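PDB 3MI6: alpha-galactosidase from Lactobacillus brevis, which probably hydrolyses terminal, non-reducing alpha-D-galactose residues from alpha-galactosides such as galactose oligosaccharides, galactomannans and galactolipids. Local coordinates for residues 617-620 and 621-625; 595-599 and 600-604; 77-80 and 81-84. All blocks are in the same frame, centred on the assembly; numbering follows the deposited sequence.

Contact 1 (617-620 and 621-625); sequences DQVK and KQVAF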
loop_
_atom_site.group_PDB
_atom_site.type_symbol
_atom_site.label_atom_id
_atom_site.label_comp_id
_atom_site.label_asym_id
_atom_site.label_seq_id
_atom_site.Cartn_x
_atom_site.Cartn_y
_atom_site.Cartn_z
ATOM N N ASP D 617 4.534 49.248 4.435
ATOM C CA ASP D 617 5.980 49.091 4.391
ATOM C C ASP D 617 6.395 47.656 4.094
ATOM O O ASP D 617 7.396 47.413 3.406
ATOM C CB ASP D 617 6.631 49.554 5.692
ATOM C CG ASP D 617 8.135 49.346 5.687
ATOM O OD1 ASP D 617 8.834 50.075 4.940
ATOM O OD2 ASP D 617 8.613 48.445 6.418
ATOM N N GLN D 618 5.632 46.707 4.626
ATOM C CA GLN D 618 5.892 45.294 4.391
ATOM C C GLN D 618 5.768 44.998 2.902
ATOM O O GLN D 618 6.618 44.340 2.298
ATOM C CB GLN D 618 4.904 44.459 5.190
ATOM C CG GLN D 618 5.266 43.000 5.322
ATOM C CD GLN D 618 4.473 42.304 6.416
ATOM O OE1 GLN D 618 4.555 41.086 6.569
ATOM N NE2 GLN D 618 3.697 43.078 7.184
ATOM N N VAL D 619 4.708 45.522 2.307
ATOM C CA VAL D 619 4.463 45.328 0.893
ATOM C C VAL D 619 5.549 45.966 0.041
ATOM O O VAL D 619 6.090 45.330 -0.847
ATOM C CB VAL D 619 3.102 45.871 0.496
ATOM C CG1 VAL D 619 2.942 45.806 -1.001
ATOM C CG2 VAL D 619 2.023 45.070 1.177
ATOM N N LYS D 620 5.869 47.221 0.324
ATOM C CA LYS D 620 6.947 47.920 -0.372
ATOM C C LYS D 620 8.203 47.059 -0.394
ATOM O O LYS D 620 8.952 47.063 -1.370
ATOM C CB LYS D 620 7.241 49.258 0.318
ATOM C CG LYS D 620 8.162 50.220 -0.419
ATOM C CD LYS D 620 8.077 51.594 0.252
ATOM C CE LYS D 620 8.571 52.745 -0.634
ATOM N NZ LYS D 620 10.053 52.930 -0.563
ATOM N N LYS D 621 8.432 46.312 0.682
ATOM C CA LYS D 621 9.664 45.540 0.782
ATOM C C LYS D 621 9.571 44.241 0.001
ATOM O O LYS D 621 10.546 43.830 -0.634
ATOM C CB LYS D 621 10.080 45.305 2.240
ATOM C CG LYS D 621 10.437 46.584 2.979
ATOM C CD LYS D 621 11.118 46.313 4.311
ATOM C CE LYS D 621 11.534 47.627 4.970
ATOM N NZ LYS D 621 12.317 47.423 6.223
ATOM N N GLN D 622 8.398 43.608 0.035
ATOM C CA GLN D 622 8.141 42.453 -0.818
ATOM C C GLN D 622 8.423 42.779 -2.293
ATOM O O GLN D 622 9.044 41.985 -3.008
ATOM C CB GLN D 622 6.707 41.955 -0.656
ATOM C CG GLN D 622 6.362 41.464 0.730
ATOM C CD GLN D 622 5.012 40.774 0.774
ATOM O OE1 GLN D 622 4.199 40.952 -0.120
ATOM N NE2 GLN D 622 4.769 39.974 1.811
ATOM N N VAL D 623 7.981 43.955 -2.733
ATOM C CA VAL D 623 8.160 44.390 -4.113
ATOM C C VAL D 623 9.628 44.653 -4.482
ATOM O O VAL D 623 10.081 44.255 -5.562
ATOM C CB VAL D 623 7.278 45.623 -4.418
ATOM C CG1 VAL D 623 7.545 46.157 -5.838
ATOM C CG2 VAL D 623 5.811 45.271 -4.247
ATOM N N ALA D 624 10.372 45.310 -3.589
ATOM C CA ALA D 624 11.806 45.541 -3.803
ATOM C C ALA D 624 12.547 44.214 -3.799
ATOM O O ALA D 624 13.448 43.981 -4.601
ATOM C CB ALA D 624 12.358 46.442 -2.741
ATOM N N PHE D 625 12.147 43.336 -2.894
ATOM C CA PHE D 625 12.744 42.020 -2.833
ATOM C C PHE D 625 12.467 41.253 -4.116
ATOM O O PHE D 625 13.376 40.674 -4.714
ATOM C CB PHE D 625 12.204 41.229 -1.642
ATOM C CG PHE D 625 12.761 39.843 -1.546
ATOM C CD1 PHE D 625 14.092 39.642 -1.229
ATOM C CD2 PHE D 625 11.961 38.743 -1.768
ATOM C CE1 PHE D 625 14.611 38.378 -1.138
ATOM C CE2 PHE D 625 12.478 37.464 -1.670
ATOM C CZ PHE D 625 13.795 37.286 -1.355
#
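Asp617 and Lys621, one helical turn apart, supply the charged pairing. A chi1 of 178° swings the carboxylate to the carbonyl side of Asp617, over the next turn, and brings it across the far end of the extended lysine chain. The ion pair is long, 3.8 Å from Asp617 OD2 to Lys621 NZ, and the methylene CE of Lys621 lies closer, 3.4 Å from the same OD2. It is therefore a loose surface pairing rather than a direct grip, and two opposite charges on an exposed face suit it.

Backbone bonds run alongside. Gln622 N reaches Gln618 O, Val623 N reaches Val619 O, and Ala624 N reaches Lys620 O at 3.2 Å. Lys621 N is shared: it bonds to Asp617 O at 3.1 Å with a bent N-H...O angle of 136°, and more weakly to Gln618 O.

The apolar contact faces inward, where Val619 CG1 approaches Val623 CG2 at 4.4 Å. These short branched side chains fit the buried side, and both rest on Tyr604. Gln622 is the polar exception on that side, buried but with its amide satisfied at both ends, OE1 by Tyr604 OH and NE2 by Leu590 O.

Largely polar outside and mostly apolar within, joined by i to i+4 bonds, this is an amphipathic alpha-helix, 613-628, packed against the last strand of the glycosidase's (beta/alpha)8 barrel.

Contact 2 (595-599 and 600-604); sequences AVAFF and GDLGY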
loop_
_atom_site.group_PDB
_atom_site.type_symbol
_atom_site.label_atom_id
_atom_site.label_comp_id
_atom_site.label_asym_id
_atom_site.label_seq_id
_atom_site.Cartn_x
_atom_site.Cartn_y
_atom_site.Cartn_z
ATOM N N ALA D 595 5.177 35.114 0.033
ATOM C CA ALA D 595 6.213 34.114 -0.253
ATOM C C ALA D 595 5.782 32.969 -1.171
ATOM O O ALA D 595 6.602 32.388 -1.857
ATOM C CB ALA D 595 6.805 33.568 1.051
ATOM N N VAL D 596 4.501 32.635 -1.167
ATOM C CA VAL D 596 3.946 31.718 -2.164
ATOM C C VAL D 596 3.801 32.413 -3.532
ATOM O O VAL D 596 3.919 31.784 -4.564
ATOM C CB VAL D 596 2.561 31.169 -1.718
ATOM C CG1 VAL D 596 2.001 30.212 -2.738
ATOM C CG2 VAL D 596 2.662 30.473 -0.367
ATOM N N ALA D 597 3.575 33.720 -3.547
ATOM C CA ALA D 597 3.364 34.423 -4.813
ATOM C C ALA D 597 4.656 34.810 -5.547
ATOM O O ALA D 597 4.631 35.071 -6.749
ATOM C CB ALA D 597 2.448 35.642 -4.630
ATOM N N PHE D 598 5.782 34.847 -4.845
ATOM C CA PHE D 598 7.041 35.123 -5.530
ATOM C C PHE D 598 7.328 34.067 -6.586
ATOM O O PHE D 598 7.930 34.372 -7.604
ATOM C CB PHE D 598 8.231 35.159 -4.581
ATOM C CG PHE D 598 8.153 36.223 -3.543
ATOM C CD1 PHE D 598 7.507 37.413 -3.799
ATOM C CD2 PHE D 598 8.744 36.034 -2.304
ATOM C CE1 PHE D 598 7.444 38.383 -2.840
ATOM C CE2 PHE D 598 8.691 37.009 -1.344
ATOM C CZ PHE D 598 8.042 38.180 -1.606
ATOM N N PHE D 599 6.919 32.823 -6.350
ATOM C CA PHE D 599 7.270 31.747 -7.275
ATOM C C PHE D 599 6.310 31.670 -8.468
ATOM O O PHE D 599 5.664 30.652 -8.750
ATOM C CB PHE D 599 7.432 30.425 -6.529
ATOM C CG PHE D 599 8.581 30.437 -5.568
ATOM C CD1 PHE D 599 8.458 31.054 -4.330
ATOM C CD2 PHE D 599 9.802 29.864 -5.915
ATOM C CE1 PHE D 599 9.510 31.075 -3.442
ATOM C CE2 PHE D 599 10.859 29.875 -5.039
ATOM C CZ PHE D 599 10.721 30.482 -3.796
ATOM N N GLY D 600 6.250 32.791 -9.168
ATOM C CA GLY D 600 5.403 32.954 -10.318
ATOM C C GLY D 600 5.513 34.415 -10.673
ATOM O O GLY D 600 6.549 35.048 -10.469
ATOM N N ASP D 601 4.423 34.962 -11.178
ATOM C CA ASP D 601 4.392 36.353 -11.583
ATOM C C ASP D 601 3.595 37.172 -10.568
ATOM O O ASP D 601 2.359 37.233 -10.621
ATOM C CB ASP D 601 3.843 36.461 -13.011
ATOM C CG ASP D 601 4.621 35.577 -13.986
ATOM O OD1 ASP D 601 5.848 35.435 -13.797
ATOM O OD2 ASP D 601 4.014 35.000 -14.919
ATOM N N LEU D 602 4.342 37.794 -9.655
ATOM C CA LEU D 602 3.799 38.506 -8.498
ATOM C C LEU D 602 2.866 39.642 -8.887
ATOM O O LEU D 602 3.091 40.337 -9.875
ATOM C CB LEU D 602 4.936 39.032 -7.598
ATOM C CG LEU D 602 4.509 39.747 -6.316
ATOM C CD1 LEU D 602 3.769 38.791 -5.411
ATOM C CD2 LEU D 602 5.701 40.366 -5.590
ATOM N N GLY D 603 1.813 39.812 -8.099
ATOM C CA GLY D 603 0.766 40.775 -8.376
ATOM C C GLY D 603 0.005 41.009 -7.090
ATOM O O GLY D 603 0.108 40.210 -6.166
ATOM N N TYR D 604 -0.723 42.112 -7.007
ATOM C CA TYR D 604 -1.468 42.431 -5.798
ATOM C C TYR D 604 -2.913 42.669 -6.128
ATOM O O TYR D 604 -3.222 43.317 -7.117
ATOM C CB TYR D 604 -0.859 43.629 -5.058
ATOM C CG TYR D 604 0.445 43.274 -4.421
ATOM C CD1 TYR D 604 0.514 42.941 -3.076
ATOM C CD2 TYR D 604 1.604 43.214 -5.177
ATOM C CE1 TYR D 604 1.726 42.572 -2.483
ATOM C CE2 TYR D 604 2.812 42.850 -4.607
ATOM C CZ TYR D 604 2.868 42.532 -3.258
ATOM O OH TYR D 604 4.062 42.174 -2.701
#
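The Phe598 ring receives Leu602 at its edge: methyl CD2 lies in the ring plane, 3.8 Å from CE1. Over one face, toward the rim, sits Ala595 N, while the rings of Phe625 and Phe633 also meet this phenylalanine. The Phe599 ring has Ala595 O at its edge, in plane, and meets Phe633 edge-to-face and Trp654 at an oblique angle. Large aromatic side chains suit this buried seam between the barrel and the C-terminal sheet.

Helix 590-597 and strand 601-604 are the last two elements of the beta-alpha-beta unit that begins with strand 572-576 and completes the parallel barrel. Between them the chain turns sharply in an inverse gamma turn centred on Phe599, with a weak bond of 2.8 Å from Gly600 N to Phe598 O. Gly600 suits the bend, since a CB would probably crowd Phe599 O.

Leu602 points back at the helix. With CG anti to the backbone N (chi1 -177°), its two methyls divide the work, CD1 meeting Ala597 CB at 3.5 Å and CD2 meeting Phe598. Replacing this leucine by an alanine removes both methyls and is likely to leave a gap beside Ala597 CB and the Phe598 ring edge.

Contact 3 (77-80 and 81-84); sequences YASL and GKGD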
loop_
_atom_site.group_PDB
_atom_site.type_symbol
_atom_site.label_atom_id
_atom_site.label_comp_id
_atom_site.label_asym_id
_atom_site.label_seq_id
_atom_site.Cartn_x
_atom_site.Cartn_y
_atom_site.Cartn_z
ATOM N N TYR D 77 -0.188 4.474 -35.215
ATOM C CA TYR D 77 -1.398 5.235 -35.482
ATOM C C TYR D 77 -2.405 4.250 -36.012
ATOM O O TYR D 77 -2.552 4.109 -37.209
ATOM C CB TYR D 77 -1.139 6.347 -36.517
ATOM C CG TYR D 77 -2.078 7.517 -36.389
ATOM C CD1 TYR D 77 -1.892 8.475 -35.410
ATOM C CD2 TYR D 77 -3.156 7.656 -37.230
ATOM C CE1 TYR D 77 -2.750 9.535 -35.273
ATOM C CE2 TYR D 77 -4.015 8.710 -37.108
ATOM C CZ TYR D 77 -3.813 9.647 -36.126
ATOM O OH TYR D 77 -4.688 10.706 -36.004
ATOM N N ALA D 78 -3.098 3.562 -35.117
ATOM C CA ALA D 78 -3.933 2.439 -35.526
ATOM C C ALA D 78 -5.418 2.743 -35.782
ATOM O O ALA D 78 -5.994 3.678 -35.219
ATOM C CB ALA D 78 -3.798 1.295 -34.520
ATOM N N SER D 79 -6.041 1.912 -36.610
ATOM C CA SER D 79 -7.472 1.992 -36.851
ATOM C C SER D 79 -8.166 0.780 -36.246
ATOM O O SER D 79 -7.526 -0.200 -35.874
ATOM C CB SER D 79 -7.736 1.985 -38.349
ATOM O OG SER D 79 -7.289 0.746 -38.888
ATOM N N LEU D 80 -9.485 0.842 -36.178
ATOM C CA LEU D 80 -10.280 -0.264 -35.685
ATOM C C LEU D 80 -10.970 -0.971 -36.836
ATOM O O LEU D 80 -11.588 -0.327 -37.688
ATOM C CB LEU D 80 -11.342 0.256 -34.723
ATOM C CG LEU D 80 -12.447 -0.761 -34.423
ATOM C CD1 LEU D 80 -11.959 -1.793 -33.419
ATOM C CD2 LEU D 80 -13.690 -0.067 -33.909
ATOM N N GLY D 81 -10.878 -2.296 -36.857
ATOM C CA GLY D 81 -11.586 -3.088 -37.848
ATOM C C GLY D 81 -10.733 -4.148 -38.513
ATOM O O GLY D 81 -11.236 -5.043 -39.197
ATOM N N LYS D 82 -9.434 -4.063 -38.280
ATOM C CA LYS D 82 -8.491 -4.881 -38.999
ATOM C C LYS D 82 -7.819 -5.937 -38.133
ATOM O O LYS D 82 -6.788 -6.477 -38.512
ATOM C CB LYS D 82 -7.453 -3.974 -39.644
ATOM C CG LYS D 82 -8.026 -3.043 -40.704
ATOM C CD LYS D 82 -7.648 -3.499 -42.120
ATOM C CE LYS D 82 -8.466 -4.696 -42.573
ATOM N NZ LYS D 82 -8.057 -5.177 -43.910
ATOM N N GLY D 83 -8.404 -6.245 -36.978
ATOM C CA GLY D 83 -7.847 -7.268 -36.097
ATOM C C GLY D 83 -7.358 -6.719 -34.767
ATOM O O GLY D 83 -7.145 -7.448 -33.805
ATOM N N ASP D 84 -7.172 -5.410 -34.727
ATOM C CA ASP D 84 -6.872 -4.715 -33.493
ATOM C C ASP D 84 -8.178 -4.294 -32.856
ATOM O O ASP D 84 -9.028 -3.670 -33.506
ATOM C CB ASP D 84 -6.028 -3.474 -33.775
ATOM C CG ASP D 84 -5.288 -2.990 -32.550
ATOM O OD1 ASP D 84 -5.551 -3.532 -31.455
ATOM O OD2 ASP D 84 -4.439 -2.080 -32.679
#
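Leu80 and Asp84 meet where the chain doubles back: methyl CD1 of Leu80 lies 3.5 Å from Asp84 O. The segment is an irregular loop of the N-terminal domain, a beta-supersandwich as in family 36 relatives, and lies between strands 31-36 and 90-93. No hydrogen bond joins 77-80 to 81-84; their direct contacts are van der Waals ones, and bonds to the surrounding chain, such as the backbone pairing of Ala78 with Ala89, also hold the loop.

Further back, Ala78 CB is 3.9 Å from Asp84 OD2, and the small methyl lets the carboxylate lie close to the incoming chain. A chi1 of -160° carries the carboxylate of Asp84 back to that alanine. Ser79 is a looser neighbour, its OG 4.3 Å from Lys82 CG.

Two glycines allow the reversal. Gly81 (phi 133°) and Gly83 (phi 115°) both adopt backbone angles at which a CB would be pressed against the preceding carbonyl oxygen, so a residue without one is well suited to each position.

Charges then position the ends. Asp84 is held by two arginines, OD2 by Arg271 NH2 and OD1 by Arg86 NE, which would probably favour the ionised form in its buried setting. Lys82 reaches outward to a salt bridge with Glu102. The loop also takes part in a subunit interface: Gly81 makes backbone hydrogen bonds to the second subunit, and Lys82 NZ is hydrogen-bonded to the carbonyl O of Thr439 of that subunit.

Along the chain contact 3 comes first, then contact 2, then contact 1. Contacts 1 and 2 are neighbours, their centres about 12 Å apart, because helix 613-628 is the next element after strand 601-604; together they form the closing part of the parallel barrel, where the helix covers the last strand and the two contacts touch directly. Contact 3 belongs to the N-terminal beta-rich domain on the opposite side of the chain's centre, about 61 Å from contact 1 and about 49 Å from contact 2, centre to centre. Of the three, only contact 3 reaches a second subunit; contacts 1 and 2 touch no other chain of the assembly.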